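Local coordinates for oxidoreductase, short chain dehydrogenase/reductase family protein (Collinsella aerofaciens ATCC 25986, PDB 5GT9), which reduces the 7-oxo group of 7-oxo-lithocholate with NADPH to give ursodeoxycholate, acting as a homodimeric 7beta-hydroxysteroid dehydrogenase, at residues L12-T17 / M88-C93; A16-G21 / L190-L195; N140-T145 / V183-T188. All coordinates share one frame; numbering follows the deposited sequence.

In the fold
Contacts 1 and 3 are buried pairings of neighbouring parallel strands in the seven-stranded sheet, and contact 2 is a partly buried meeting of the loop leading into helix 19-30 with the start of helix 192-195. Strands 85-90 and 136-143 lie side by side, so Y90 and N140 join contact 1 to contact 3. Residues A16 and T17 belong to both contacts 1 and 2, leading from strand 10-14 into helix 19-30. The strand pairs are held by backbone ladders and apolar side chains; contact 2 has no hydrogen bond between its own segments, and its polar bonds go to NADP instead. All three touch NADP: adenosine and the nicotinamide-side ribose at contact 1, phosphates at contact 2, nicotinamide at contact 3.

Contact 1. Residues L12-T17 / M88-C93; sequences LILGAT and MSYVAC. With NAP (NADP nicotinamide-adenine-dinucleotide phosphate), chain D.
L14 lies on the same face of the sheet as Y90 with CG anti to its carbonyl carbon (chi1 -65°), while Y90 swings its ring out opposite the backbone N (chi1 -158°), and the two side chains meet at about a right angle. L14 CD1 lies in the ring plane at the edge of Y90, 3.7 Å from its CD1. The same methyl also touches M88, with L14 CD1 3.8 Å from M88 CG. On this face M88 runs alongside L12, the two side chains pointing the same way, and helix 105-133 lays Y126 on L12 and M88, and C122 on L14. Y90 OH is bonded to the carbonyl of V114. On the other face I13 CG2 meets V91 CG2 at 4.1 Å.

The strands are parallel, and S89 is bonded to both neighbours of I13: S89 N gives to L12 O at 3.0 Å and S89 O accepts from L14 N at 2.9 Å. Where the ladder ends, L14 O takes two donors, V91 N at 3.0 Å and A92 N at 3.2 Å, which fixes the turn after strand 85-90. G15 lies beside this turn; a side chain there would run into A92 N and the adenosine ribose oxygen O4B. V91 O then accepts from O3D of NADP at 2.7 Å, while A92 CB rests against the adenine. Strands 10-14 and 85-90 are the first and fourth in the chain, side by side at the switch point of the order 3-2-1-4-5-6-7, where a Rossmann fold has the crevice for its dinucleotide.

Contact 2. Residues A16-G21 / L190-L195; sequences ATEGVG and LTPSLL. With NAP (NADP nicotinamide-adenine-dinucleotide phosphate), chain D.
T191 OG1, on a side chain packed against G19, donates to the nicotinamide-side phosphate oxygen O2N of NADP at 2.7 Å. The other phosphate is held from the facing segment: V20 N gives to O1A at 2.7 Å, with an N-H...O angle of 142°. Between these bonds the methyl T191 CG2 lies 3.7 Å from G19 CA and also touches V20 CG2. G19 has positive phi, and a side chain on it would strike both T191 CG2 and O1A, so the approach of the segments depends on a glycine. G15, G19 and G21 have the spacing of the glycine-rich TGxxxGxG motif of classical short-chain dehydrogenases, which brings the start of helix 19-30 to the pyrophosphate; the helix end would probably favour that negative charge. On its own segment, T191 occupies the N-cap position of helix 192-195, and its O accepts from L195 N at 3.1 Å. E18 crosses P192 obliquely, E18 OE1 lying 3.4 Å from P192 CG. Its carboxylate is shared by salt bridges from OE1 to R41 and from OE2 to K44. T17 OG1 donates to the 2'-phosphate oxygen O1X at 2.7 Å, a phosphate that NADP has and NAD lacks. Further along helix 192-195, L194 packs on L198 of the second subunit.

Contact 3. Residues N140-T145 / V183-T188; sequences NVSSMT and VITLGT. With NAP (NADP nicotinamide-adenine-dinucleotide phosphate), chain D.
Strands 140-143 and 183-186 run parallel with a twist of 34° and axes 4.2 Å apart, linked by four backbone bonds in register from I184 N to N140 O through to M144 N on L186 O. The bond from L186 N to S142 O, 3.0 Å long, comes from above the carbonyl plane, its donor 49° out of it and so not on a lone pair. On the face toward NADP, V141 CG1 packs on L186 CG at 3.9 Å, and both side chains border the nicotinamide ribose. S143 shares this face: with its hydroxyl opposite the backbone N, it sets OG 3.3 Å from the ring carbon C5N. That hydroxyl is bonded to Y156 OH and makes a weak bond with T145 OG1. The other face is turned to helix 154-173. There S142 CB touches V183 CG2 at 3.8 Å, and T185 CG2 touches the S143 carbonyl carbon. S142 OG is satisfied by K160 O.

Past the strands, the bent chain of M144 lays SD 3.5 Å from G187 CA; a side chain on G187 would collide with the sulfur. M144 also packs on V241 of helix 235-247, in the C-terminal region required for activity, and on S193 of the second subunit. With an alanine in place of M144 the thioether is lost, which would probably leave a gap between G187, helix 235-247 and the second subunit. G187 O lies 3.1 Å from nicotinamide C4N, the carbon that passes the hydride, and L186 O approaches C5N. Carbonyl oxygens against the ring would probably favour the positive charge it acquires on oxidation, and the position of S143 OG beside it is consistent with its inferred role in stabilising the transition state.

Contact 1. Residues L12-T17 / M88-C93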
loop_
_atom_site.group_PDB
_atom_site.type_symbol
_atom_site.label_atom_id
_atom_site.label_comp_id
_atom_site.label_asym_id
_atom_site.label_seq_id
_atom_site.Cartn_x
_atom_site.Cartn_y
_atom_site.Cartn_z
ATOM N N LEU B 12 -16.757 -15.950 18.588
ATOM C CA LEU B 12 -17.219 -14.601 18.937
ATOM C C LEU B 12 -16.545 -13.559 17.995
ATOM O O LEU B 12 -15.331 -13.420 18.025
ATOM C CB LEU B 12 -16.836 -14.345 20.379
ATOM C CG LEU B 12 -17.000 -12.917 20.960
ATOM C CD1 LEU B 12 -18.467 -12.532 20.930
ATOM C CD2 LEU B 12 -16.449 -12.960 22.405
ATOM N N ILE B 13 -17.344 -12.839 17.232
ATOM C CA ILE B 13 -16.837 -11.828 16.275
ATOM C C ILE B 13 -17.149 -10.480 16.888
ATOM O O ILE B 13 -18.283 -10.051 16.918
ATOM C CB ILE B 13 -17.369 -11.994 14.835
ATOM C CG1 ILE B 13 -17.189 -13.466 14.389
ATOM C CG2 ILE B 13 -16.665 -11.051 13.875
ATOM C CD1 ILE B 13 -15.793 -14.056 14.536
ATOM N N LEU B 14 -16.119 -9.781 17.331
ATOM C CA LEU B 14 -16.306 -8.495 18.003
ATOM C C LEU B 14 -16.156 -7.397 16.913
ATOM O O LEU B 14 -15.060 -6.971 16.561
ATOM C CB LEU B 14 -15.334 -8.328 19.140
ATOM C CG LEU B 14 -15.591 -9.352 20.252
ATOM C CD1 LEU B 14 -14.368 -9.537 21.082
ATOM C CD2 LEU B 14 -16.758 -8.934 21.121
ATOM N N GLY B 15 -17.293 -7.007 16.378
ATOM C CA GLY B 15 -17.424 -6.000 15.291
ATOM C C GLY B 15 -17.752 -6.729 14.061
ATOM O O GLY B 15 -16.889 -6.972 13.212
ATOM N N ALA B 16 -19.028 -7.106 13.934
ATOM C CA ALA B 16 -19.357 -8.204 13.042
ATOM C C ALA B 16 -20.148 -7.834 11.807
ATOM O O ALA B 16 -20.354 -8.695 10.916
ATOM C CB ALA B 16 -20.106 -9.239 13.833
ATOM N N THR B 17 -20.629 -6.585 11.725
ATOM C CA THR B 17 -21.809 -6.296 10.890
ATOM C C THR B 17 -21.518 -6.359 9.403
ATOM O O THR B 17 -22.301 -6.857 8.636
ATOM C CB THR B 17 -22.410 -4.934 11.268
ATOM O OG1 THR B 17 -22.520 -4.873 12.707
ATOM C CG2 THR B 17 -23.816 -4.742 10.625
ATOM N N MET B 88 -12.294 -16.295 19.300
ATOM C CA MET B 88 -12.563 -14.843 19.385
ATOM C C MET B 88 -11.777 -14.090 18.296
ATOM O O MET B 88 -10.636 -14.420 18.012
ATOM C CB MET B 88 -12.159 -14.357 20.770
ATOM C CG MET B 88 -12.554 -12.931 21.069
ATOM S SD MET B 88 -11.511 -12.165 22.385
ATOM C CE MET B 88 -10.308 -11.463 21.275
ATOM N N SER B 89 -12.394 -13.063 17.687
ATOM C CA SER B 89 -11.663 -12.092 16.884
ATOM C C SER B 89 -12.080 -10.688 17.227
ATOM O O SER B 89 -13.278 -10.356 17.196
ATOM C CB SER B 89 -11.883 -12.358 15.398
ATOM O OG SER B 89 -11.248 -11.383 14.593
ATOM N N TYR B 90 -11.105 -9.832 17.505
ATOM C CA TYR B 90 -11.360 -8.427 17.676
ATOM C C TYR B 90 -11.141 -7.718 16.348
ATOM O O TYR B 90 -10.002 -7.623 15.883
ATOM C CB TYR B 90 -10.530 -7.814 18.785
ATOM C CG TYR B 90 -11.130 -6.543 19.335
ATOM C CD1 TYR B 90 -12.228 -6.599 20.217
ATOM C CD2 TYR B 90 -10.683 -5.283 18.920
ATOM C CE1 TYR B 90 -12.823 -5.460 20.693
ATOM C CE2 TYR B 90 -11.267 -4.144 19.426
ATOM C CZ TYR B 90 -12.311 -4.233 20.330
ATOM O OH TYR B 90 -12.939 -3.086 20.821
ATOM N N VAL B 91 -12.226 -7.270 15.758
ATOM C CA VAL B 91 -12.227 -6.737 14.363
ATOM C C VAL B 91 -12.451 -5.211 14.347
ATOM O O VAL B 91 -11.902 -4.538 13.468
ATOM C CB VAL B 91 -13.375 -7.404 13.558
ATOM C CG1 VAL B 91 -13.354 -6.934 12.111
ATOM C CG2 VAL B 91 -13.186 -8.916 13.575
ATOM N N ALA B 92 -13.306 -4.693 15.237
ATOM C CA ALA B 92 -13.723 -3.265 15.224
ATOM C C ALA B 92 -12.513 -2.342 15.423
ATOM O O ALA B 92 -11.598 -2.639 16.150
ATOM C CB ALA B 92 -14.726 -2.956 16.328
ATOM N N CYS B 93 -12.629 -1.162 14.818
ATOM C CA CYS B 93 -11.664 -0.095 15.095
ATOM C C CYS B 93 -12.401 1.238 15.089
ATOM O O CYS B 93 -13.498 1.354 14.559
ATOM C CB CYS B 93 -10.561 -0.173 14.028
ATOM S SG CYS B 93 -10.995 0.592 12.467
HETATM P PA NAP D . -15.325 -3.275 9.092
HETATM O O1A NAP D . -14.612 -4.475 8.522
HETATM O O2A NAP D . -16.654 -2.918 8.498
HETATM O O5B NAP D . -15.589 -3.510 10.662
HETATM C C5B NAP D . -16.475 -4.531 11.062
HETATM C C4B NAP D . -17.588 -3.986 11.951
HETATM O O4B NAP D . -17.165 -3.660 13.259
HETATM C C3B NAP D . -18.208 -2.731 11.394
HETATM O O3B NAP D . -19.031 -3.040 10.291
HETATM C C2B NAP D . -18.899 -2.160 12.604
HETATM O O2B NAP D . -20.327 -2.412 12.476
HETATM C C1B NAP D . -18.197 -2.869 13.772
HETATM N N9A NAP D . -17.817 -1.828 14.704
HETATM C C8A NAP D . -17.112 -0.669 14.452
HETATM N N7A NAP D . -17.041 0.059 15.565
HETATM C C5A NAP D . -17.668 -0.589 16.541
HETATM C C6A NAP D . -18.006 -0.315 17.899
HETATM N N6A NAP D . -17.562 0.826 18.546
HETATM N N1A NAP D . -18.653 -1.274 18.549
HETATM C C2A NAP D . -19.089 -2.429 17.975
HETATM N N3A NAP D . -18.838 -2.724 16.722
HETATM C C4A NAP D . -18.156 -1.846 15.970
HETATM O O3 NAP D . -14.500 -1.905 9.318
HETATM P PN NAP D . -13.024 -1.470 8.885
HETATM O O1N NAP D . -12.910 0.030 9.195
HETATM O O2N NAP D . -12.800 -2.014 7.491
HETATM O O5D NAP D . -12.117 -2.158 10.016
HETATM C C5D NAP D . -12.064 -3.581 10.152
HETATM C C4D NAP D . -10.666 -3.923 10.683
HETATM O O4D NAP D . -9.741 -3.938 9.585
HETATM C C3D NAP D . -10.120 -2.948 11.704
HETATM O O3D NAP D . -9.500 -3.636 12.772
HETATM C C2D NAP D . -9.141 -2.105 10.928
HETATM O O2D NAP D . -8.125 -1.492 11.710
HETATM C C1D NAP D . -8.627 -3.096 9.876
HETATM N N1N NAP D . -8.149 -2.375 8.676
HETATM C C2N NAP D . -9.030 -2.116 7.673
HETATM C C3N NAP D . -8.621 -1.407 6.560
HETATM C C7N NAP D . -9.528 -1.122 5.416
HETATM O O7N NAP D . -8.976 -0.714 4.417
HETATM N N7N NAP D . -10.866 -1.422 5.444
HETATM C C4N NAP D . -7.294 -1.018 6.467
HETATM C C5N NAP D . -6.390 -1.358 7.461
HETATM C C6N NAP D . -6.871 -2.009 8.603
HETATM P P2B NAP D . -21.406 -1.564 13.384
HETATM O O1X NAP D . -22.773 -2.206 13.114
HETATM O O2X NAP D . -21.073 -1.619 14.792
HETATM O O3X NAP D . -21.393 -0.179 12.750
#

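Contact 2. Residues A16-G21 / L190-L195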
loop_
_atom_site.group_PDB
_atom_site.type_symbol
_atom_site.label_atom_id
_atom_site.label_comp_id
_atom_site.label_asym_id
_atom_site.label_seq_id
_atom_site.Cartn_x
_atom_site.Cartn_y
_atom_site.Cartn_z
ATOM N N ALA B 16 -19.028 -7.106 13.934
ATOM C CA ALA B 16 -19.357 -8.204 13.042
ATOM C C ALA B 16 -20.148 -7.834 11.807
ATOM O O ALA B 16 -20.354 -8.695 10.916
ATOM C CB ALA B 16 -20.106 -9.239 13.833
ATOM N N THR B 17 -20.629 -6.585 11.725
ATOM C CA THR B 17 -21.809 -6.296 10.890
ATOM C C THR B 17 -21.518 -6.359 9.403
ATOM O O THR B 17 -22.301 -6.857 8.636
ATOM C CB THR B 17 -22.410 -4.934 11.268
ATOM O OG1 THR B 17 -22.520 -4.873 12.707
ATOM C CG2 THR B 17 -23.816 -4.742 10.625
ATOM N N GLU B 18 -20.353 -5.838 9.018
ATOM C CA GLU B 18 -20.023 -5.653 7.625
ATOM C C GLU B 18 -18.519 -5.894 7.510
ATOM O O GLU B 18 -17.830 -6.231 8.486
ATOM C CB GLU B 18 -20.326 -4.221 7.123
ATOM C CG GLU B 18 -21.782 -3.972 6.743
ATOM C CD GLU B 18 -22.087 -2.545 6.229
ATOM O OE1 GLU B 18 -21.607 -1.532 6.803
ATOM O OE2 GLU B 18 -22.839 -2.433 5.230
ATOM N N GLY B 19 -18.078 -5.880 6.262
ATOM C CA GLY B 19 -16.646 -5.831 5.951
ATOM C C GLY B 19 -15.882 -7.049 6.474
ATOM O O GLY B 19 -16.278 -8.172 6.194
ATOM N N VAL B 20 -14.760 -6.803 7.149
ATOM C CA VAL B 20 -13.892 -7.886 7.684
ATOM C C VAL B 20 -14.634 -8.662 8.748
ATOM O O VAL B 20 -14.538 -9.910 8.804
ATOM C CB VAL B 20 -12.561 -7.284 8.248
ATOM C CG1 VAL B 20 -11.716 -8.384 8.896
ATOM C CG2 VAL B 20 -11.720 -6.603 7.189
ATOM N N GLY B 21 -15.524 -8.001 9.494
ATOM C CA GLY B 21 -16.243 -8.663 10.569
ATOM C C GLY B 21 -17.255 -9.671 10.002
ATOM O O GLY B 21 -17.343 -10.803 10.473
ATOM N N LEU B 190 -11.455 -3.948 0.987
ATOM C CA LEU B 190 -12.771 -3.484 0.457
ATOM C C LEU B 190 -13.891 -3.637 1.485
ATOM O O LEU B 190 -14.626 -4.614 1.449
ATOM C CB LEU B 190 -13.171 -4.291 -0.789
ATOM C CG LEU B 190 -12.244 -4.220 -2.007
ATOM C CD1 LEU B 190 -12.624 -5.227 -3.077
ATOM C CD2 LEU B 190 -12.228 -2.814 -2.582
ATOM N N THR B 191 -13.981 -2.711 2.399
ATOM C CA THR B 191 -15.080 -2.683 3.375
ATOM C C THR B 191 -15.806 -1.347 3.107
ATOM O O THR B 191 -15.287 -0.499 2.397
ATOM C CB THR B 191 -14.566 -2.698 4.801
ATOM O OG1 THR B 191 -13.818 -1.514 5.074
ATOM C CG2 THR B 191 -13.620 -3.940 5.058
ATOM N N PRO B 192 -17.001 -1.174 3.665
ATOM C CA PRO B 192 -17.691 0.125 3.511
ATOM C C PRO B 192 -16.834 1.303 3.930
ATOM O O PRO B 192 -16.863 2.352 3.256
ATOM C CB PRO B 192 -18.903 -0.047 4.425
ATOM C CG PRO B 192 -19.201 -1.491 4.356
ATOM C CD PRO B 192 -17.870 -2.187 4.301
ATOM N N SER B 193 -16.109 1.175 5.039
ATOM C CA SER B 193 -15.208 2.273 5.470
ATOM C C SER B 193 -14.267 2.717 4.357
ATOM O O SER B 193 -14.093 3.923 4.125
ATOM C CB SER B 193 -14.367 1.861 6.672
ATOM O OG SER B 193 -15.165 1.672 7.817
ATOM N N LEU B 194 -13.625 1.758 3.687
ATOM C CA LEU B 194 -12.694 2.069 2.638
ATOM C C LEU B 194 -13.423 2.771 1.530
ATOM O O LEU B 194 -12.927 3.778 0.988
ATOM C CB LEU B 194 -12.006 0.837 2.060
ATOM C CG LEU B 194 -11.212 1.203 0.801
ATOM C CD1 LEU B 194 -10.066 2.134 1.210
ATOM C CD2 LEU B 194 -10.700 -0.010 0.055
ATOM N N LEU B 195 -14.560 2.186 1.143
ATOM C CA LEU B 195 -15.273 2.619 -0.037
ATOM C C LEU B 195 -15.727 4.058 0.139
ATOM O O LEU B 195 -15.826 4.799 -0.839
ATOM C CB LEU B 195 -16.468 1.703 -0.314
ATOM C CG LEU B 195 -16.125 0.243 -0.638
ATOM C CD1 LEU B 195 -17.377 -0.556 -0.898
ATOM C CD2 LEU B 195 -15.209 0.136 -1.819
HETATM P PA NAP D . -15.325 -3.275 9.092
HETATM O O1A NAP D . -14.612 -4.475 8.522
HETATM O O2A NAP D . -16.654 -2.918 8.498
HETATM O O5B NAP D . -15.589 -3.510 10.662
HETATM C C5B NAP D . -16.475 -4.531 11.062
HETATM C C4B NAP D . -17.588 -3.986 11.951
HETATM O O4B NAP D . -17.165 -3.660 13.259
HETATM C C3B NAP D . -18.208 -2.731 11.394
HETATM O O3B NAP D . -19.031 -3.040 10.291
HETATM C C2B NAP D . -18.899 -2.160 12.604
HETATM O O2B NAP D . -20.327 -2.412 12.476
HETATM C C1B NAP D . -18.197 -2.869 13.772
HETATM N N9A NAP D . -17.817 -1.828 14.704
HETATM C C8A NAP D . -17.112 -0.669 14.452
HETATM N N7A NAP D . -17.041 0.059 15.565
HETATM C C5A NAP D . -17.668 -0.589 16.541
HETATM C C6A NAP D . -18.006 -0.315 17.899
HETATM N N6A NAP D . -17.562 0.826 18.546
HETATM N N1A NAP D . -18.653 -1.274 18.549
HETATM C C2A NAP D . -19.089 -2.429 17.975
HETATM N N3A NAP D . -18.838 -2.724 16.722
HETATM C C4A NAP D . -18.156 -1.846 15.970
HETATM O O3 NAP D . -14.500 -1.905 9.318
HETATM P PN NAP D . -13.024 -1.470 8.885
HETATM O O1N NAP D . -12.910 0.030 9.195
HETATM O O2N NAP D . -12.800 -2.014 7.491
HETATM O O5D NAP D . -12.117 -2.158 10.016
HETATM C C5D NAP D . -12.064 -3.581 10.152
HETATM C C4D NAP D . -10.666 -3.923 10.683
HETATM O O4D NAP D . -9.741 -3.938 9.585
HETATM C C3D NAP D . -10.120 -2.948 11.704
HETATM O O3D NAP D . -9.500 -3.636 12.772
HETATM C C2D NAP D . -9.141 -2.105 10.928
HETATM O O2D NAP D . -8.125 -1.492 11.710
HETATM C C1D NAP D . -8.627 -3.096 9.876
HETATM N N1N NAP D . -8.149 -2.375 8.676
HETATM C C2N NAP D . -9.030 -2.116 7.673
HETATM C C3N NAP D . -8.621 -1.407 6.560
HETATM C C7N NAP D . -9.528 -1.122 5.416
HETATM O O7N NAP D . -8.976 -0.714 4.417
HETATM N N7N NAP D . -10.866 -1.422 5.444
HETATM C C4N NAP D . -7.294 -1.018 6.467
HETATM C C5N NAP D . -6.390 -1.358 7.461
HETATM C C6N NAP D . -6.871 -2.009 8.603
HETATM P P2B NAP D . -21.406 -1.564 13.384
HETATM O O1X NAP D . -22.773 -2.206 13.114
HETATM O O2X NAP D . -21.073 -1.619 14.792
HETATM O O3X NAP D . -21.393 -0.179 12.750
#

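Contact 3. Residues N140-T145 / V183-T188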
loop_
_atom_site.group_PDB
_atom_site.type_symbol
_atom_site.label_atom_id
_atom_site.label_comp_id
_atom_site.label_asym_id
_atom_site.label_seq_id
_atom_site.Cartn_x
_atom_site.Cartn_y
_atom_site.Cartn_z
ATOM N N ASN B 140 -6.794 -11.596 16.093
ATOM C CA ASN B 140 -7.087 -10.148 16.174
ATOM C C ASN B 140 -6.645 -9.439 14.922
ATOM O O ASN B 140 -5.674 -9.873 14.306
ATOM C CB ASN B 140 -6.419 -9.577 17.451
ATOM C CG ASN B 140 -7.059 -10.149 18.725
ATOM O OD1 ASN B 140 -8.289 -10.388 18.766
ATOM N ND2 ASN B 140 -6.259 -10.411 19.744
ATOM N N VAL B 141 -7.281 -8.320 14.614
ATOM C CA VAL B 141 -7.030 -7.577 13.396
ATOM C C VAL B 141 -6.215 -6.321 13.745
ATOM O O VAL B 141 -6.626 -5.524 14.602
ATOM C CB VAL B 141 -8.287 -7.187 12.707
ATOM C CG1 VAL B 141 -7.930 -6.483 11.406
ATOM C CG2 VAL B 141 -9.106 -8.449 12.364
ATOM N N SER B 142 -5.084 -6.140 13.101
ATOM C CA SER B 142 -4.331 -4.891 13.233
ATOM C C SER B 142 -4.329 -4.198 11.830
ATOM O O SER B 142 -5.001 -4.616 10.894
ATOM C CB SER B 142 -2.944 -5.114 13.757
ATOM O OG SER B 142 -2.304 -3.860 14.104
ATOM N N SER B 143 -3.527 -3.150 11.724
ATOM C CA SER B 143 -3.512 -2.308 10.538
ATOM C C SER B 143 -2.097 -1.967 10.232
ATOM O O SER B 143 -1.259 -1.875 11.148
ATOM C CB SER B 143 -4.166 -0.988 10.872
ATOM O OG SER B 143 -4.279 -0.233 9.701
ATOM N N MET B 144 -1.828 -1.667 8.954
ATOM C CA MET B 144 -0.456 -1.287 8.595
ATOM C C MET B 144 -0.044 -0.014 9.337
ATOM O O MET B 144 1.168 0.171 9.610
ATOM C CB MET B 144 -0.297 -1.136 7.074
ATOM C CG MET B 144 -0.212 -2.508 6.288
ATOM S SD MET B 144 -0.285 -2.229 4.483
ATOM C CE MET B 144 1.490 -1.947 4.263
ATOM N N THR B 145 -1.009 0.826 9.772
ATOM C CA THR B 145 -0.662 2.040 10.543
ATOM C C THR B 145 -0.087 1.758 11.932
ATOM O O THR B 145 0.602 2.604 12.528
ATOM C CB THR B 145 -1.869 2.966 10.689
ATOM O OG1 THR B 145 -2.888 2.284 11.413
ATOM C CG2 THR B 145 -2.307 3.429 9.353
ATOM N N VAL B 183 -2.158 -12.572 15.053
ATOM C CA VAL B 183 -2.616 -11.225 14.647
ATOM C C VAL B 183 -2.420 -11.164 13.164
ATOM O O VAL B 183 -1.340 -11.533 12.661
ATOM C CB VAL B 183 -1.885 -10.078 15.421
ATOM C CG1 VAL B 183 -0.377 -10.220 15.489
ATOM C CG2 VAL B 183 -2.274 -8.720 14.855
ATOM N N ILE B 184 -3.428 -10.654 12.490
ATOM C CA ILE B 184 -3.319 -10.387 11.033
ATOM C C ILE B 184 -3.498 -8.898 10.803
ATOM O O ILE B 184 -4.468 -8.267 11.309
ATOM C CB ILE B 184 -4.334 -11.212 10.195
ATOM C CG1 ILE B 184 -3.972 -11.012 8.678
ATOM C CG2 ILE B 184 -5.755 -10.843 10.516
ATOM C CD1 ILE B 184 -4.184 -12.203 7.811
ATOM N N THR B 185 -2.496 -8.327 10.118
ATOM C CA THR B 185 -2.335 -6.879 9.939
ATOM C C THR B 185 -2.808 -6.567 8.519
ATOM O O THR B 185 -2.270 -7.118 7.565
ATOM C CB THR B 185 -0.874 -6.480 10.123
ATOM O OG1 THR B 185 -0.520 -6.689 11.508
ATOM C CG2 THR B 185 -0.652 -5.036 9.755
ATOM N N LEU B 186 -3.920 -5.823 8.415
ATOM C CA LEU B 186 -4.461 -5.446 7.130
ATOM C C LEU B 186 -3.921 -4.121 6.586
ATOM O O LEU B 186 -3.626 -3.204 7.320
ATOM C CB LEU B 186 -6.001 -5.347 7.253
ATOM C CG LEU B 186 -6.730 -6.590 7.749
ATOM C CD1 LEU B 186 -8.232 -6.486 7.497
ATOM C CD2 LEU B 186 -6.191 -7.891 7.295
ATOM N N GLY B 187 -3.833 -4.064 5.262
ATOM C CA GLY B 187 -3.782 -2.823 4.553
ATOM C C GLY B 187 -5.145 -2.540 3.983
ATOM O O GLY B 187 -6.171 -3.049 4.452
ATOM N N THR B 188 -5.148 -1.748 2.917
ATOM C CA THR B 188 -6.410 -1.410 2.256
ATOM C C THR B 188 -7.232 -2.618 1.848
ATOM O O THR B 188 -6.805 -3.451 1.056
ATOM C CB THR B 188 -6.100 -0.540 0.999
ATOM O OG1 THR B 188 -5.247 0.511 1.414
ATOM C CG2 THR B 188 -7.360 0.082 0.470
HETATM P PA NAP D . -15.325 -3.275 9.092
HETATM O O1A NAP D . -14.612 -4.475 8.522
HETATM O O2A NAP D . -16.654 -2.918 8.498
HETATM O O5B NAP D . -15.589 -3.510 10.662
HETATM C C5B NAP D . -16.475 -4.531 11.062
HETATM C C4B NAP D . -17.588 -3.986 11.951
HETATM O O4B NAP D . -17.165 -3.660 13.259
HETATM C C3B NAP D . -18.208 -2.731 11.394
HETATM O O3B NAP D . -19.031 -3.040 10.291
HETATM C C2B NAP D . -18.899 -2.160 12.604
HETATM O O2B NAP D . -20.327 -2.412 12.476
HETATM C C1B NAP D . -18.197 -2.869 13.772
HETATM N N9A NAP D . -17.817 -1.828 14.704
HETATM C C8A NAP D . -17.112 -0.669 14.452
HETATM N N7A NAP D . -17.041 0.059 15.565
HETATM C C5A NAP D . -17.668 -0.589 16.541
HETATM C C6A NAP D . -18.006 -0.315 17.899
HETATM N N6A NAP D . -17.562 0.826 18.546
HETATM N N1A NAP D . -18.653 -1.274 18.549
HETATM C C2A NAP D . -19.089 -2.429 17.975
HETATM N N3A NAP D . -18.838 -2.724 16.722
HETATM C C4A NAP D . -18.156 -1.846 15.970
HETATM O O3 NAP D . -14.500 -1.905 9.318
HETATM P PN NAP D . -13.024 -1.470 8.885
HETATM O O1N NAP D . -12.910 0.030 9.195
HETATM O O2N NAP D . -12.800 -2.014 7.491
HETATM O O5D NAP D . -12.117 -2.158 10.016
HETATM C C5D NAP D . -12.064 -3.581 10.152
HETATM C C4D NAP D . -10.666 -3.923 10.683
HETATM O O4D NAP D . -9.741 -3.938 9.585
HETATM C C3D NAP D . -10.120 -2.948 11.704
HETATM O O3D NAP D . -9.500 -3.636 12.772
HETATM C C2D NAP D . -9.141 -2.105 10.928
HETATM O O2D NAP D . -8.125 -1.492 11.710
HETATM C C1D NAP D . -8.627 -3.096 9.876
HETATM N N1N NAP D . -8.149 -2.375 8.676
HETATM C C2N NAP D . -9.030 -2.116 7.673
HETATM C C3N NAP D . -8.621 -1.407 6.560
HETATM C C7N NAP D . -9.528 -1.122 5.416
HETATM O O7N NAP D . -8.976 -0.714 4.417
HETATM N N7N NAP D . -10.866 -1.422 5.444
HETATM C C4N NAP D . -7.294 -1.018 6.467
HETATM C C5N NAP D . -6.390 -1.358 7.461
HETATM C C6N NAP D . -6.871 -2.009 8.603
HETATM P P2B NAP D . -21.406 -1.564 13.384
HETATM O O1X NAP D . -22.773 -2.206 13.114
HETATM O O2X NAP D . -21.073 -1.619 14.792
HETATM O O3X NAP D . -21.393 -0.179 12.750
#